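Local coordinates for protein racemase (PDB 3MKC) that belongs to the mandelate racemase/muconate lactonizing enzyme family of the enolase superfamily, pairing an N-terminal capping domain with a TIM-type barrel, at residues P7-I12 and G77-E82; Y43-A48 and G375-Q380; V138-T143 and P336-V341; E190-L195 and N227-L232. All blocks are in the same frame, centred on the assembly; numbering follows the deposited sequence.

Contact 1. Residues P7-I12 and G77-E82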
loop_
_atom_site.group_PDB
_atom_site.type_symbol
_atom_site.label_atom_id
_atom_site.label_comp_id
_atom_site.label_asym_id
_atom_site.label_seq_id
_atom_site.Cartn_x
_atom_site.Cartn_y
_atom_site.Cartn_z
ATOM N N PRO A 7 -19.402 26.936 -2.451
ATOM C CA PRO A 7 -18.267 27.849 -2.287
ATOM C C PRO A 7 -17.024 27.186 -1.700
ATOM O O PRO A 7 -15.909 27.653 -1.912
ATOM C CB PRO A 7 -18.823 28.929 -1.354
ATOM C CG PRO A 7 -20.306 28.882 -1.597
ATOM C CD PRO A 7 -20.562 27.401 -1.672
ATOM N N ALA A 8 -17.231 26.104 -0.955
ATOM C CA ALA A 8 -16.146 25.374 -0.306
ATOM C C ALA A 8 -15.183 24.674 -1.268
ATOM O O ALA A 8 -14.026 24.436 -0.927
ATOM C CB ALA A 8 -16.725 24.363 0.677
ATOM N N VAL A 9 -15.653 24.327 -2.458
ATOM C CA VAL A 9 -14.783 23.672 -3.428
ATOM C C VAL A 9 -13.935 24.766 -4.059
ATOM O O VAL A 9 -14.260 25.284 -5.127
ATOM C CB VAL A 9 -15.608 22.950 -4.509
ATOM C CG1 VAL A 9 -14.694 22.174 -5.437
ATOM C CG2 VAL A 9 -16.598 22.021 -3.851
ATOM N N ALA A 10 -12.855 25.127 -3.374
ATOM C CA ALA A 10 -11.958 26.185 -3.836
ATOM C C ALA A 10 -10.740 25.616 -4.550
ATOM O O ALA A 10 -10.348 24.478 -4.306
ATOM C CB ALA A 10 -11.517 27.035 -2.656
ATOM N N PRO A 11 -10.105 26.422 -5.419
ATOM C CA PRO A 11 -8.925 25.989 -6.173
ATOM C C PRO A 11 -7.719 25.706 -5.296
ATOM O O PRO A 11 -7.575 26.265 -4.204
ATOM C CB PRO A 11 -8.655 27.165 -7.120
ATOM C CG PRO A 11 -9.970 27.909 -7.172
ATOM C CD PRO A 11 -10.446 27.813 -5.753
ATOM N N ILE A 12 -6.848 24.835 -5.789
ATOM C CA ILE A 12 -5.625 24.483 -5.083
ATOM C C ILE A 12 -4.696 25.694 -5.136
ATOM O O ILE A 12 -4.486 26.272 -6.202
ATOM C CB ILE A 12 -4.933 23.279 -5.761
ATOM C CG1 ILE A 12 -5.813 22.040 -5.618
ATOM C CG2 ILE A 12 -3.546 23.059 -5.165
ATOM C CD1 ILE A 12 -5.267 20.816 -6.323
ATOM N N GLY A 77 -4.291 25.638 -8.945
ATOM C CA GLY A 77 -5.384 26.346 -9.586
ATOM C C GLY A 77 -6.619 25.507 -9.854
ATOM O O GLY A 77 -7.710 26.049 -10.028
ATOM N N ARG A 78 -6.457 24.187 -9.875
ATOM C CA ARG A 78 -7.571 23.283 -10.150
ATOM C C ARG A 78 -8.446 23.030 -8.927
ATOM O O ARG A 78 -8.004 23.183 -7.787
ATOM C CB ARG A 78 -7.040 21.937 -10.675
ATOM C CG ARG A 78 -6.230 22.017 -11.975
ATOM C CD ARG A 78 -7.082 22.518 -13.129
ATOM N NE ARG A 78 -8.178 21.607 -13.451
ATOM C CZ ARG A 78 -8.039 20.494 -14.166
ATOM N NH1 ARG A 78 -6.844 20.152 -14.638
ATOM N NH2 ARG A 78 -9.093 19.720 -14.413
ATOM N N LEU A 79 -9.699 22.653 -9.174
ATOM C CA LEU A 79 -10.630 22.348 -8.094
ATOM C C LEU A 79 -10.333 20.907 -7.680
ATOM O O LEU A 79 -10.386 19.998 -8.508
ATOM C CB LEU A 79 -12.071 22.488 -8.591
ATOM C CG LEU A 79 -12.419 23.884 -9.128
ATOM C CD1 LEU A 79 -13.846 23.914 -9.666
ATOM C CD2 LEU A 79 -12.244 24.905 -8.019
ATOM N N PRO A 80 -10.010 20.689 -6.393
ATOM C CA PRO A 80 -9.675 19.399 -5.776
ATOM C C PRO A 80 -10.634 18.252 -6.076
ATOM O O PRO A 80 -10.239 17.084 -6.045
ATOM C CB PRO A 80 -9.638 19.729 -4.287
ATOM C CG PRO A 80 -9.233 21.161 -4.269
ATOM C CD PRO A 80 -10.080 21.739 -5.363
ATOM N N ILE A 81 -11.890 18.588 -6.358
ATOM C CA ILE A 81 -12.909 17.591 -6.651
ATOM C C ILE A 81 -12.674 16.840 -7.969
ATOM O O ILE A 81 -13.135 15.714 -8.127
ATOM C CB ILE A 81 -14.320 18.236 -6.669
ATOM C CG1 ILE A 81 -15.390 17.170 -6.914
ATOM C CG2 ILE A 81 -14.401 19.297 -7.761
ATOM C CD1 ILE A 81 -15.426 16.075 -5.872
ATOM N N GLU A 82 -11.955 17.450 -8.908
ATOM C CA GLU A 82 -11.687 16.802 -10.195
ATOM C C GLU A 82 -10.411 15.970 -10.096
ATOM O O GLU A 82 -9.462 16.170 -10.855
ATOM C CB GLU A 82 -11.530 17.850 -11.302
ATOM C CG GLU A 82 -12.680 18.842 -11.382
ATOM C CD GLU A 82 -12.685 19.617 -12.681
ATOM O OE1 GLU A 82 -11.714 20.349 -12.947
ATOM O OE2 GLU A 82 -13.660 19.488 -13.447
#
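V9 meets I81 and L79 through a single methyl, CG1, which stands anti to the backbone N (chi1 -175°). It lies 3.7 Å from CG2 of I81, whose side chain runs obliquely to it, and also reaches CB of L79, with the two side chains crossing at about a right angle. L79 lies beside P11, both side chains heading the same way, with CD2 3.9 Å from CG of P11 and also near the carbonyl O of V9. I12 and P80 run antiparallel past one another, CG1 of I12 being 3.8 Å from CG of P80. The backbones are tied by two bonds at one end: I12 N donates to R78 O and G77 N to I12 O, both 2.8 Å long. P11 CA adds a CA-H...O contact to R78 O. Outside this apolar patch, R78 NH2 bridges to E82 OE1 at 3.1 Å; OE1 lies in the guanidinium plane, while NH2 meets it from above the carboxylate plane. E82 is the N-cap residue of helix 83-93, and R78 packs on that helix. Helix 102-122 backs the contact, with L114 against I12, L117 against P80 and Q121 bonded to A10 O, just ahead of strand 12-22.

Contact 2. Residues Y43-A48 and G375-Q380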
loop_
_atom_site.group_PDB
_atom_site.type_symbol
_atom_site.label_atom_id
_atom_site.label_comp_id
_atom_site.label_asym_id
_atom_site.label_seq_id
_atom_site.Cartn_x
_atom_site.Cartn_y
_atom_site.Cartn_z
ATOM N N TYR A 43 -6.503 21.999 3.819
ATOM C CA TYR A 43 -5.489 21.165 3.182
ATOM C C TYR A 43 -5.760 19.666 3.257
ATOM O O TYR A 43 -6.561 19.196 4.071
ATOM C CB TYR A 43 -4.108 21.478 3.774
ATOM C CG TYR A 43 -3.979 21.205 5.253
ATOM C CD1 TYR A 43 -3.835 19.905 5.731
ATOM C CD2 TYR A 43 -3.995 22.252 6.182
ATOM C CE1 TYR A 43 -3.704 19.647 7.093
ATOM C CE2 TYR A 43 -3.867 22.005 7.548
ATOM C CZ TYR A 43 -3.718 20.700 7.996
ATOM O OH TYR A 43 -3.548 20.438 9.336
ATOM N N GLY A 44 -5.094 18.935 2.371
ATOM C CA GLY A 44 -5.219 17.493 2.305
ATOM C C GLY A 44 -3.834 16.894 2.457
ATOM O O GLY A 44 -2.841 17.475 2.003
ATOM N N LEU A 45 -3.767 15.727 3.083
ATOM C CA LEU A 45 -2.501 15.061 3.325
ATOM C C LEU A 45 -2.380 13.728 2.602
ATOM O O LEU A 45 -3.312 12.929 2.592
ATOM C CB LEU A 45 -2.325 14.821 4.825
ATOM C CG LEU A 45 -2.308 16.079 5.695
ATOM C CD1 LEU A 45 -2.448 15.702 7.155
ATOM C CD2 LEU A 45 -1.016 16.840 5.447
ATOM N N GLY A 46 -1.216 13.511 2.002
ATOM C CA GLY A 46 -0.940 12.270 1.305
ATOM C C GLY A 46 0.528 12.004 1.540
ATOM O O GLY A 46 1.181 12.768 2.243
ATOM N N GLU A 47 1.065 10.921 0.997
ATOM C CA GLU A 47 2.484 10.678 1.165
ATOM C C GLU A 47 3.015 9.872 -0.010
ATOM O O GLU A 47 2.282 9.084 -0.618
ATOM C CB GLU A 47 2.779 9.990 2.508
ATOM C CG GLU A 47 2.418 8.532 2.608
ATOM C CD GLU A 47 2.682 7.972 3.997
ATOM O OE1 GLU A 47 3.542 8.523 4.717
ATOM O OE2 GLU A 47 2.037 6.974 4.366
ATOM N N ALA A 48 4.280 10.110 -0.339
ATOM C CA ALA A 48 4.938 9.446 -1.455
ATOM C C ALA A 48 6.100 8.571 -1.004
ATOM O O ALA A 48 6.794 8.891 -0.036
ATOM C CB ALA A 48 5.435 10.495 -2.446
ATOM N N GLY A 375 -9.566 11.611 7.181
ATOM C CA GLY A 375 -9.706 11.609 8.627
ATOM C C GLY A 375 -8.402 11.580 9.390
ATOM O O GLY A 375 -8.229 10.790 10.318
ATOM N N ILE A 376 -7.472 12.443 9.006
ATOM C CA ILE A 376 -6.189 12.499 9.686
ATOM C C ILE A 376 -5.612 13.899 9.675
ATOM O O ILE A 376 -6.027 14.757 8.888
ATOM C CB ILE A 376 -5.146 11.580 9.020
ATOM C CG1 ILE A 376 -5.074 11.893 7.523
ATOM C CG2 ILE A 376 -5.480 10.121 9.284
ATOM C CD1 ILE A 376 -4.004 11.097 6.789
ATOM N N ASP A 377 -4.647 14.121 10.559
ATOM C CA ASP A 377 -3.972 15.403 10.630
ATOM C C ASP A 377 -2.567 15.191 11.170
ATOM O O ASP A 377 -2.298 14.226 11.895
ATOM C CB ASP A 377 -4.741 16.378 11.520
ATOM C CG ASP A 377 -4.526 17.826 11.113
ATOM O OD1 ASP A 377 -3.711 18.075 10.196
ATOM O OD2 ASP A 377 -5.171 18.715 11.709
ATOM N N LEU A 378 -1.669 16.095 10.805
ATOM C CA LEU A 378 -0.285 16.007 11.240
ATOM C C LEU A 378 -0.122 16.305 12.716
ATOM O O LEU A 378 -0.779 17.195 13.260
ATOM C CB LEU A 378 0.583 16.991 10.457
ATOM C CG LEU A 378 0.789 16.747 8.966
ATOM C CD1 LEU A 378 1.504 17.949 8.362
ATOM C CD2 LEU A 378 1.595 15.474 8.761
ATOM N N ASN A 379 0.762 15.550 13.355
ATOM C CA ASN A 379 1.073 15.744 14.759
ATOM C C ASN A 379 2.240 16.738 14.776
ATOM O O ASN A 379 3.404 16.347 14.676
ATOM C CB ASN A 379 1.491 14.415 15.379
ATOM C CG ASN A 379 1.956 14.563 16.804
ATOM O OD1 ASN A 379 2.010 15.672 17.339
ATOM N ND2 ASN A 379 2.300 13.445 17.431
ATOM N N GLN A 380 1.919 18.022 14.900
ATOM C CA GLN A 380 2.933 19.074 14.879
ATOM C C GLN A 380 4.063 18.941 15.901
ATOM O O GLN A 380 5.225 19.157 15.560
ATOM C CB GLN A 380 2.266 20.442 15.024
ATOM C CG GLN A 380 1.134 20.679 14.040
ATOM C CD GLN A 380 0.617 22.104 14.081
ATOM O OE1 GLN A 380 0.320 22.642 15.150
ATOM N NE2 GLN A 380 0.498 22.722 12.910
#
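Y43 holds CG between its backbone N and carbonyl carbon (chi1 61°), and D377 sets its CG anti to the backbone N (chi1 -152°); these rotations point the two side chains across each other, at about a right angle, so that OH and OD1 meet. Y43 OH donates to D377 OD1 at 2.5 Å, a short bond that uses the syn lone pair of OD1. The oxygen lies at the edge of the tyrosine ring, in its plane, while ring and carboxylate planes are turned 47° apart. OD1 is gripped a second time by the backbone N of L378, 2.9 Å away and above the carboxylate plane, so two donors fix the rotation of the acid group. Beside this polar pair, L45 pushes its branched end against the other segment. Its CD1 sits 3.8 Å from CA of D377 and 3.9 Å from CG of L378, and its CD2 touches CG and CD1 of L378. K35 and K120 both make cation-pi contacts with the Y43 ring. Strand 43-48 is an outermost strand of the three-stranded antiparallel sheet, bonded to strand 29-38, whereas strand 377-378 pairs antiparallel with 355-356; the contact thus joins two separate sheets, with helix 319-331 against I376.

Contact 3. Residues V138-T143 and P336-V341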
loop_
_atom_site.group_PDB
_atom_site.type_symbol
_atom_site.label_atom_id
_atom_site.label_comp_id
_atom_site.label_asym_id
_atom_site.label_seq_id
_atom_site.Cartn_x
_atom_site.Cartn_y
_atom_site.Cartn_z
ATOM N N VAL A 138 -14.504 -3.771 7.511
ATOM C CA VAL A 138 -13.443 -4.371 6.707
ATOM C C VAL A 138 -12.429 -5.033 7.638
ATOM O O VAL A 138 -12.285 -4.630 8.793
ATOM C CB VAL A 138 -12.728 -3.326 5.818
ATOM C CG1 VAL A 138 -13.738 -2.661 4.892
ATOM C CG2 VAL A 138 -12.017 -2.291 6.679
ATOM N N HIS A 139 -11.738 -6.054 7.138
ATOM C CA HIS A 139 -10.753 -6.779 7.935
ATOM C C HIS A 139 -9.400 -6.816 7.260
ATOM O O HIS A 139 -9.256 -7.342 6.154
ATOM C CB HIS A 139 -11.228 -8.213 8.185
ATOM C CG HIS A 139 -12.556 -8.294 8.861
ATOM N ND1 HIS A 139 -13.743 -8.066 8.197
ATOM C CD2 HIS A 139 -12.885 -8.522 10.154
ATOM C CE1 HIS A 139 -14.746 -8.149 9.053
ATOM N NE2 HIS A 139 -14.253 -8.424 10.247
ATOM N N PRO A 140 -8.377 -6.262 7.919
ATOM C CA PRO A 140 -7.052 -6.272 7.308
ATOM C C PRO A 140 -6.266 -7.495 7.737
ATOM O O PRO A 140 -6.662 -8.203 8.663
ATOM C CB PRO A 140 -6.425 -5.021 7.877
ATOM C CG PRO A 140 -6.888 -5.110 9.325
ATOM C CD PRO A 140 -8.365 -5.499 9.184
ATOM N N TYR A 141 -5.171 -7.764 7.039
ATOM C CA TYR A 141 -4.298 -8.841 7.463
ATOM C C TYR A 141 -3.138 -8.011 7.982
ATOM O O TYR A 141 -2.842 -6.937 7.443
ATOM C CB TYR A 141 -3.888 -9.764 6.304
ATOM C CG TYR A 141 -2.883 -9.229 5.306
ATOM C CD1 TYR A 141 -1.537 -9.082 5.642
ATOM C CD2 TYR A 141 -3.268 -8.942 3.999
ATOM C CE1 TYR A 141 -0.600 -8.667 4.699
ATOM C CE2 TYR A 141 -2.339 -8.529 3.047
ATOM C CZ TYR A 141 -1.007 -8.393 3.404
ATOM O OH TYR A 141 -0.090 -7.979 2.471
ATOM N N LEU A 142 -2.515 -8.460 9.059
ATOM C CA LEU A 142 -1.411 -7.701 9.622
ATOM C C LEU A 142 -0.083 -8.346 9.284
ATOM O O LEU A 142 0.093 -9.551 9.454
ATOM C CB LEU A 142 -1.568 -7.594 11.141
ATOM C CG LEU A 142 -2.893 -6.987 11.605
ATOM C CD1 LEU A 142 -2.885 -6.864 13.125
ATOM C CD2 LEU A 142 -3.095 -5.622 10.963
ATOM N N THR A 143 0.848 -7.540 8.797
ATOM C CA THR A 143 2.166 -8.039 8.450
ATOM C C THR A 143 3.027 -8.014 9.704
ATOM O O THR A 143 3.193 -6.966 10.329
ATOM C CB THR A 143 2.795 -7.178 7.350
ATOM O OG1 THR A 143 1.925 -7.177 6.211
ATOM C CG2 THR A 143 4.149 -7.733 6.946
ATOM N N PRO A 336 -10.952 -10.253 0.507
ATOM C CA PRO A 336 -11.336 -10.410 1.917
ATOM C C PRO A 336 -10.488 -9.600 2.889
ATOM O O PRO A 336 -10.951 -9.233 3.970
ATOM C CB PRO A 336 -11.163 -11.910 2.171
ATOM C CG PRO A 336 -11.245 -12.527 0.811
ATOM C CD PRO A 336 -10.514 -11.541 -0.055
ATOM N N TYR A 337 -9.239 -9.345 2.515
ATOM C CA TYR A 337 -8.325 -8.601 3.371
ATOM C C TYR A 337 -7.544 -7.567 2.566
ATOM O O TYR A 337 -7.656 -7.502 1.339
ATOM C CB TYR A 337 -7.316 -9.553 4.020
ATOM C CG TYR A 337 -7.923 -10.797 4.634
ATOM C CD1 TYR A 337 -8.735 -10.716 5.762
ATOM C CD2 TYR A 337 -7.665 -12.060 4.094
ATOM C CE1 TYR A 337 -9.273 -11.857 6.343
ATOM C CE2 TYR A 337 -8.200 -13.212 4.667
ATOM C CZ TYR A 337 -9.002 -13.101 5.793
ATOM O OH TYR A 337 -9.531 -14.228 6.374
ATOM N N PHE A 338 -6.764 -6.762 3.286
ATOM C CA PHE A 338 -5.899 -5.740 2.703
ATOM C C PHE A 338 -4.753 -5.554 3.699
ATOM O O PHE A 338 -4.941 -5.771 4.902
ATOM C CB PHE A 338 -6.669 -4.434 2.469
ATOM C CG PHE A 338 -7.115 -3.740 3.724
ATOM C CD1 PHE A 338 -6.516 -2.550 4.121
ATOM C CD2 PHE A 338 -8.141 -4.265 4.498
ATOM C CE1 PHE A 338 -6.932 -1.889 5.274
ATOM C CE2 PHE A 338 -8.567 -3.611 5.658
ATOM C CZ PHE A 338 -7.959 -2.422 6.044
ATOM N N GLU A 339 -3.568 -5.184 3.219
ATOM C CA GLU A 339 -2.436 -5.041 4.128
ATOM C C GLU A 339 -2.532 -3.830 5.029
ATOM O O GLU A 339 -2.833 -2.723 4.581
ATOM C CB GLU A 339 -1.102 -5.000 3.377
ATOM C CG GLU A 339 0.098 -4.819 4.311
ATOM C CD GLU A 339 1.438 -5.024 3.628
ATOM O OE1 GLU A 339 1.598 -4.574 2.476
ATOM O OE2 GLU A 339 2.340 -5.622 4.253
ATOM N N TYR A 340 -2.261 -4.060 6.307
ATOM C CA TYR A 340 -2.305 -3.004 7.296
ATOM C C TYR A 340 -1.220 -3.253 8.336
ATOM O O TYR A 340 -0.967 -4.391 8.725
ATOM C CB TYR A 340 -3.667 -2.995 7.980
ATOM C CG TYR A 340 -3.969 -1.724 8.736
ATOM C CD1 TYR A 340 -4.540 -0.628 8.094
ATOM C CD2 TYR A 340 -3.696 -1.623 10.099
ATOM C CE1 TYR A 340 -4.837 0.541 8.791
ATOM C CE2 TYR A 340 -3.986 -0.460 10.808
ATOM C CZ TYR A 340 -4.556 0.615 10.149
ATOM O OH TYR A 340 -4.843 1.760 10.841
ATOM N N VAL A 341 -0.561 -2.185 8.761
ATOM C CA VAL A 341 0.467 -2.289 9.782
ATOM C C VAL A 341 -0.153 -1.617 10.999
ATOM O O VAL A 341 -0.531 -0.447 10.953
ATOM C CB VAL A 341 1.770 -1.571 9.354
ATOM C CG1 VAL A 341 1.497 -0.105 9.068
ATOM C CG2 VAL A 341 2.830 -1.721 10.442
HETATM O O HOH W 1 -11.862 -6.630 4.270
#
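P140 and F338 form the dense part of this contact, CB of P140 sitting over one face of the phenyl ring, 3.7 Å from its centroid and offset toward the rim. The same CB is 3.4 Å from CB of Y340, the two side chains lying side by side. Near T143 the packing is equally close: CA of E339 sits over a face of the Y141 ring, while T143 OG1 donates to E339 OE2 at 2.5 Å, on the anti side of the carboxylate. K177 bonds Y141 OH and forms a long, weak ion pair with E339 OE2. Y141 N to F338 O (2.9 Å) and Y340 N to Y141 O (3.1 Å) link the backbones. Toward H139 and P336 the contact becomes looser and more exposed; here a water bridges the two chain segments, accepting from H139 N and donating to P336 O. Y337 CA still approaches H139 O, at 3.2 Å, in a CA-H...O contact, and the Y337 OH bonds D207. Y141 pairs with E339 and L142 with Y340 in parallel register, while L142 also bonds to strand 175-179. Strand 339-340, late in the chain, thus returns to the early strand 137-143, the closure expected of a TIM-type barrel.

Contact 4. Residues E190-L195 and N227-L232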
loop_
_atom_site.group_PDB
_atom_site.type_symbol
_atom_site.label_atom_id
_atom_site.label_comp_id
_atom_site.label_asym_id
_atom_site.label_seq_id
_atom_site.Cartn_x
_atom_site.Cartn_y
_atom_site.Cartn_z
ATOM N N GLU A 190 14.297 -26.198 4.474
ATOM C CA GLU A 190 14.275 -25.556 5.778
ATOM C C GLU A 190 13.166 -24.510 5.814
ATOM O O GLU A 190 12.514 -24.318 6.842
ATOM C CB GLU A 190 15.627 -24.898 6.072
ATOM C CG GLU A 190 16.776 -25.887 6.231
ATOM C CD GLU A 190 18.102 -25.196 6.487
ATOM O OE1 GLU A 190 18.553 -24.419 5.619
ATOM O OE2 GLU A 190 18.691 -25.426 7.559
ATOM N N VAL A 191 12.961 -23.830 4.688
ATOM C CA VAL A 191 11.914 -22.822 4.598
ATOM C C VAL A 191 10.568 -23.514 4.773
ATOM O O VAL A 191 9.675 -22.985 5.435
ATOM C CB VAL A 191 11.943 -22.093 3.231
ATOM C CG1 VAL A 191 10.734 -21.163 3.103
ATOM C CG2 VAL A 191 13.230 -21.294 3.108
ATOM N N ALA A 192 10.431 -24.699 4.185
ATOM C CA ALA A 192 9.190 -25.449 4.302
ATOM C C ALA A 192 8.964 -25.797 5.772
ATOM O O ALA A 192 7.851 -25.688 6.286
ATOM C CB ALA A 192 9.261 -26.711 3.472
ATOM N N TYR A 193 10.035 -26.218 6.434
ATOM C CA TYR A 193 9.991 -26.579 7.847
ATOM C C TYR A 193 9.525 -25.369 8.642
ATOM O O TYR A 193 8.618 -25.453 9.473
ATOM C CB TYR A 193 11.387 -27.001 8.322
ATOM C CG TYR A 193 11.510 -27.079 9.826
ATOM C CD1 TYR A 193 10.891 -28.101 10.542
ATOM C CD2 TYR A 193 12.206 -26.102 10.535
ATOM C CE1 TYR A 193 10.958 -28.148 11.932
ATOM C CE2 TYR A 193 12.278 -26.137 11.929
ATOM C CZ TYR A 193 11.652 -27.163 12.616
ATOM O OH TYR A 193 11.706 -27.202 13.989
ATOM N N TYR A 194 10.163 -24.242 8.359
ATOM C CA TYR A 194 9.875 -22.965 8.997
ATOM C C TYR A 194 8.391 -22.611 8.944
ATOM O O TYR A 194 7.760 -22.349 9.968
ATOM C CB TYR A 194 10.699 -21.888 8.290
ATOM C CG TYR A 194 10.451 -20.463 8.708
ATOM C CD1 TYR A 194 10.744 -20.029 9.995
ATOM C CD2 TYR A 194 9.984 -19.524 7.788
ATOM C CE1 TYR A 194 10.589 -18.691 10.356
ATOM C CE2 TYR A 194 9.827 -18.191 8.136
ATOM C CZ TYR A 194 10.131 -17.780 9.418
ATOM O OH TYR A 194 9.989 -16.457 9.754
ATOM N N LEU A 195 7.839 -22.600 7.738
ATOM C CA LEU A 195 6.442 -22.258 7.556
ATOM C C LEU A 195 5.533 -23.270 8.230
ATOM O O LEU A 195 4.449 -22.930 8.679
ATOM C CB LEU A 195 6.127 -22.154 6.063
ATOM C CG LEU A 195 6.941 -21.072 5.340
ATOM C CD1 LEU A 195 6.566 -21.043 3.861
ATOM C CD2 LEU A 195 6.675 -19.713 5.974
ATOM N N ASN A 227 4.508 -26.582 -3.690
ATOM C CA ASN A 227 3.721 -27.797 -3.798
ATOM C C ASN A 227 3.834 -28.668 -2.552
ATOM O O ASN A 227 2.875 -29.334 -2.174
ATOM C CB ASN A 227 4.123 -28.596 -5.042
ATOM C CG ASN A 227 3.585 -27.982 -6.318
ATOM O OD1 ASN A 227 2.555 -27.312 -6.299
ATOM N ND2 ASN A 227 4.266 -28.221 -7.435
ATOM N N SER A 228 4.986 -28.641 -1.894
ATOM C CA SER A 228 5.185 -29.469 -0.702
ATOM C C SER A 228 4.500 -28.943 0.557
ATOM O O SER A 228 4.386 -29.663 1.550
ATOM C CB SER A 228 6.682 -29.647 -0.426
ATOM O OG SER A 228 7.258 -28.454 0.073
ATOM N N ILE A 229 4.048 -27.692 0.529
ATOM C CA ILE A 229 3.381 -27.126 1.699
ATOM C C ILE A 229 1.924 -26.788 1.413
ATOM O O ILE A 229 1.337 -25.911 2.044
ATOM C CB ILE A 229 4.102 -25.864 2.209
ATOM C CG1 ILE A 229 4.121 -24.788 1.120
ATOM C CG2 ILE A 229 5.518 -26.224 2.652
ATOM C CD1 ILE A 229 4.758 -23.493 1.573
ATOM N N GLU A 230 1.347 -27.505 0.457
ATOM C CA GLU A 230 -0.040 -27.306 0.083
ATOM C C GLU A 230 -0.942 -27.557 1.296
ATOM O O GLU A 230 -1.948 -26.875 1.487
ATOM C CB GLU A 230 -0.398 -28.260 -1.064
ATOM C CG GLU A 230 -1.679 -27.908 -1.799
ATOM C CD GLU A 230 -1.924 -28.780 -3.017
ATOM O OE1 GLU A 230 -1.148 -28.686 -3.994
ATOM O OE2 GLU A 230 -2.902 -29.558 -3.001
ATOM N N ASP A 231 -0.567 -28.526 2.125
ATOM C CA ASP A 231 -1.353 -28.860 3.308
ATOM C C ASP A 231 -1.456 -27.711 4.317
ATOM O O ASP A 231 -2.382 -27.679 5.130
ATOM C CB ASP A 231 -0.764 -30.100 3.992
ATOM C CG ASP A 231 0.682 -29.911 4.381
ATOM O OD1 ASP A 231 1.493 -29.557 3.498
ATOM O OD2 ASP A 231 1.011 -30.116 5.565
ATOM N N LEU A 232 -0.512 -26.774 4.269
ATOM C CA LEU A 232 -0.531 -25.632 5.181
ATOM C C LEU A 232 -1.658 -24.667 4.817
ATOM O O LEU A 232 -1.993 -23.771 5.583
ATOM C CB LEU A 232 0.810 -24.895 5.153
ATOM C CG LEU A 232 2.012 -25.720 5.620
ATOM C CD1 LEU A 232 3.243 -24.836 5.659
ATOM C CD2 LEU A 232 1.734 -26.315 7.000
#
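A192 and L195 on one side and I229 and L232 on the other make a mainly apolar contact between helix 188-202 and the turn and 3-10 segment that follow helix 219-228, at the periphery of the barrel domain. No hydrogen bond crosses between the segments, and methyl groups do most of the touching. CB of A192 points at the second segment and meets CG2 of I229 at 3.9 Å; CA of the same alanine lies near that methyl too. One helical turn on, L195 makes two separate contacts. Its CD1 meets CD1 of I229 at 3.8 Å, the side chains running obliquely to one another, while its CB receives CD1 of L232 at 4.0 Å. That leucine methyl also rests 3.8 Å from the carbonyl O of L195, against the helix backbone itself. I229 can serve both residues because its two branches part: CG1 lies between the backbone N and the carbonyl carbon (chi1 60°) and, with chi2 extended, CD1 reaches L195, whereas CG2, anti to the carbonyl carbon, faces A192. Within the 3-10 segment 230-232, L232 N bonds to I229 O, and both side chains point toward helix 188-202. L195 also packs on M208 and V210 of strand 207-211. Polar ties lie around this patch: D231 makes a salt bridge to R196, and R199 bonds L232 O. The contact between the segments therefore rests on close methyl packing and burial of apolar surface, whereas directional bonding comes from the arginines next to it.

How the contacts relate
The four contacts run from the N-terminal capping domain to the far periphery of the barrel. Contacts 1 and 2 lie on the same side of the chain's centre, their centres about 18 Å apart, and their segments alternate along the sequence; contact 2 joins the capping sheet to a late part of the chain. Contact 3, in the barrel sheet, is nested inside the loop closed by contact 2, with centres about 21 Å apart. Contact 4 is nested in turn inside contact 3, about 23 Å away between centres. Contacts 1 and 4 lie on opposite sides of the chain's centre, about 53 Å apart between centres. None of the four touches another; contacts 1 and 2 come nearest, with about 8 Å between nearest atoms.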